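Local coordinates for protein metallophosphoesterase (Sphaerobacter thermophilus, PDB 3RQZ) that binds two zinc ions and, as a member of the YfcE family of calcineurin-like metallophosphoesterases, is thought to act as a phosphatase, at residues R83-W88 / A232-S237. Numbering follows the deposited sequence.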
loop_
_atom_site.group_PDB
_atom_site.type_symbol
_atom_site.label_atom_id
_atom_site.label_comp_id
_atom_site.label_asym_id
_atom_site.label_seq_id
_atom_site.Cartn_x
_atom_site.Cartn_y
_atom_site.Cartn_z
ATOM N N ARG A 83 0.892 6.790 -25.377
ATOM C CA ARG A 83 0.934 5.324 -25.263
ATOM C C ARG A 83 1.208 4.795 -23.846
ATOM O O ARG A 83 0.948 3.622 -23.559
ATOM C CB ARG A 83 1.955 4.735 -26.262
ATOM N N PHE A 84 1.723 5.640 -22.952
ATOM C CA PHE A 84 2.130 5.147 -21.630
ATOM C C PHE A 84 1.020 5.101 -20.590
ATOM O O PHE A 84 0.174 6.004 -20.498
ATOM C CB PHE A 84 3.383 5.885 -21.111
ATOM C CG PHE A 84 4.565 5.781 -22.047
ATOM C CD1 PHE A 84 5.237 4.563 -22.218
ATOM C CD2 PHE A 84 4.979 6.883 -22.787
ATOM C CE1 PHE A 84 6.315 4.453 -23.118
ATOM C CE2 PHE A 84 6.061 6.786 -23.689
ATOM C CZ PHE A 84 6.727 5.559 -23.848
ATOM N N ALA A 85 1.031 4.011 -19.825
ATOM C CA ALA A 85 0.097 3.795 -18.719
ATOM C C ALA A 85 0.279 4.820 -17.587
ATOM O O ALA A 85 -0.672 5.145 -16.862
ATOM C CB ALA A 85 0.259 2.388 -18.174
ATOM N N SER A 86 1.510 5.316 -17.437
ATOM C CA SER A 86 1.802 6.359 -16.447
ATOM C C SER A 86 1.113 7.641 -16.881
ATOM O O SER A 86 0.502 8.325 -16.067
ATOM C CB SER A 86 3.309 6.577 -16.317
ATOM O OG SER A 86 3.853 6.890 -17.592
ATOM N N TYR A 87 1.181 7.930 -18.179
ATOM C CA TYR A 87 0.553 9.121 -18.726
ATOM C C TYR A 87 -0.972 9.024 -18.666
ATOM O O TYR A 87 -1.647 9.996 -18.333
ATOM C CB TYR A 87 0.997 9.354 -20.157
ATOM C CG TYR A 87 0.336 10.561 -20.774
ATOM C CD1 TYR A 87 0.667 11.847 -20.348
ATOM C CD2 TYR A 87 -0.648 10.412 -21.744
ATOM C CE1 TYR A 87 0.053 12.981 -20.921
ATOM C CE2 TYR A 87 -1.269 11.525 -22.332
ATOM C CZ TYR A 87 -0.913 12.810 -21.907
ATOM O OH TYR A 87 -1.527 13.920 -22.468
ATOM N N TRP A 88 -1.506 7.855 -19.013
ATOM C CA TRP A 88 -2.954 7.619 -18.983
ATOM C C TRP A 88 -3.495 7.907 -17.572
ATOM O O TRP A 88 -4.514 8.565 -17.420
ATOM C CB TRP A 88 -3.268 6.171 -19.349
ATOM C CG TRP A 88 -4.739 5.833 -19.278
ATOM C CD1 TRP A 88 -5.650 5.953 -20.296
ATOM C CD2 TRP A 88 -5.462 5.321 -18.149
ATOM N NE1 TRP A 88 -6.896 5.547 -19.873
ATOM C CE2 TRP A 88 -6.809 5.147 -18.561
ATOM C CE3 TRP A 88 -5.101 4.961 -16.839
ATOM C CZ2 TRP A 88 -7.802 4.657 -17.702
ATOM C CZ3 TRP A 88 -6.088 4.458 -15.978
ATOM C CH2 TRP A 88 -7.425 4.308 -16.422
ATOM N N ALA A 232 -9.949 0.116 -21.085
ATOM C CA ALA A 232 -9.195 1.378 -21.086
ATOM C C ALA A 232 -8.017 1.382 -22.081
ATOM O O ALA A 232 -7.404 2.420 -22.305
ATOM C CB ALA A 232 -8.701 1.729 -19.655
ATOM N N GLY A 233 -7.706 0.222 -22.651
ATOM C CA GLY A 233 -6.574 0.069 -23.573
ATOM C C GLY A 233 -5.227 -0.018 -22.883
ATOM O O GLY A 233 -4.211 0.248 -23.508
ATOM N N LEU A 234 -5.211 -0.391 -21.595
ATOM C CA LEU A 234 -3.955 -0.562 -20.831
ATOM C C LEU A 234 -3.110 -1.748 -21.313
ATOM O O LEU A 234 -3.659 -2.740 -21.771
ATOM C CB LEU A 234 -4.238 -0.672 -19.310
ATOM C CG LEU A 234 -4.679 0.655 -18.681
ATOM C CD1 LEU A 234 -5.270 0.462 -17.285
ATOM C CD2 LEU A 234 -3.516 1.657 -18.649
ATOM N N PRO A 235 -1.770 -1.647 -21.230
ATOM C CA PRO A 235 -0.911 -2.694 -21.845
ATOM C C PRO A 235 -1.147 -4.100 -21.269
ATOM O O PRO A 235 -1.344 -4.259 -20.064
ATOM C CB PRO A 235 0.512 -2.222 -21.514
ATOM C CG PRO A 235 0.352 -1.268 -20.390
ATOM C CD PRO A 235 -0.966 -0.579 -20.627
ATOM N N GLU A 236 -1.097 -5.096 -22.143
ATOM C CA GLU A 236 -1.394 -6.473 -21.790
ATOM C C GLU A 236 -0.470 -7.062 -20.708
ATOM O O GLU A 236 -0.889 -7.891 -19.906
ATOM C CB GLU A 236 -1.385 -7.315 -23.069
ATOM C CG GLU A 236 -2.022 -8.688 -22.944
ATOM C CD GLU A 236 -3.489 -8.662 -22.514
ATOM O OE1 GLU A 236 -4.247 -7.706 -22.839
ATOM O OE2 GLU A 236 -3.882 -9.638 -21.838
ATOM N N SER A 237 0.787 -6.631 -20.680
ATOM C CA SER A 237 1.718 -7.078 -19.641
ATOM C C SER A 237 1.246 -6.700 -18.216
ATOM O O SER A 237 1.473 -7.439 -17.245
ATOM C CB SER A 237 3.115 -6.517 -19.915
ATOM O OG SER A 237 3.286 -5.289 -19.240
#
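Trp88 holds CG anti to its backbone N (chi1 177°), and Leu234 holds CG beside its own backbone N (chi1 -71°); the torsions direct each CG, and the side chains cross at about a right angle where the first turn of helix 85-92 packs against the C-terminal end of helix 222-232, closed by a Schellman motif at Gly233, and the link that follows it. In this calcineurin-like phosphoesterase the link joins the two C-terminal helices, 222-232 and 236-244, and Gly233 makes the turn with a positive phi of 78°, the backbone bonding back into the last turn of helix 222-232.

Leu234, the buried residue of this surface contact, meets its partners through apolar atoms. Its CD2 lies 3.9 Å above the plane of the Trp88 indole, displaced toward the rim, and comes within 4.1 Å of CE3; CD1 also lies over a face of the ring. Ala85 meets CD2 alone of the two methyls, its CB 3.9 Å from Leu234 CD2, so this methyl touches Ala85 and Trp88, about one helical turn apart on the same side of the helix. Ala232 approaches obliquely at the CZ2-CE2 side of the indole, its CB 3.6 Å from Trp88 CZ2, and the ring thus bridges the end of helix 222-232 and the leucine beyond it.

Phe84 is the N-cap of helix 85-92, and its carbonyl O accepts the bond from Trp88 N at 2.9 Å, fixing the turn from which Ala85 and Trp88 both project. On the partner side Pro235 is the N-cap of helix 236-244, while Glu236 OE2 forms a salt bridge with Arg230 that ties the two C-terminal helices together across their junction. The Ala85 side chain is about 13 Å from a bound zinc ion. At the outer border the Pro235 ring presents CD to Ala85 CB, 4.0 Å away.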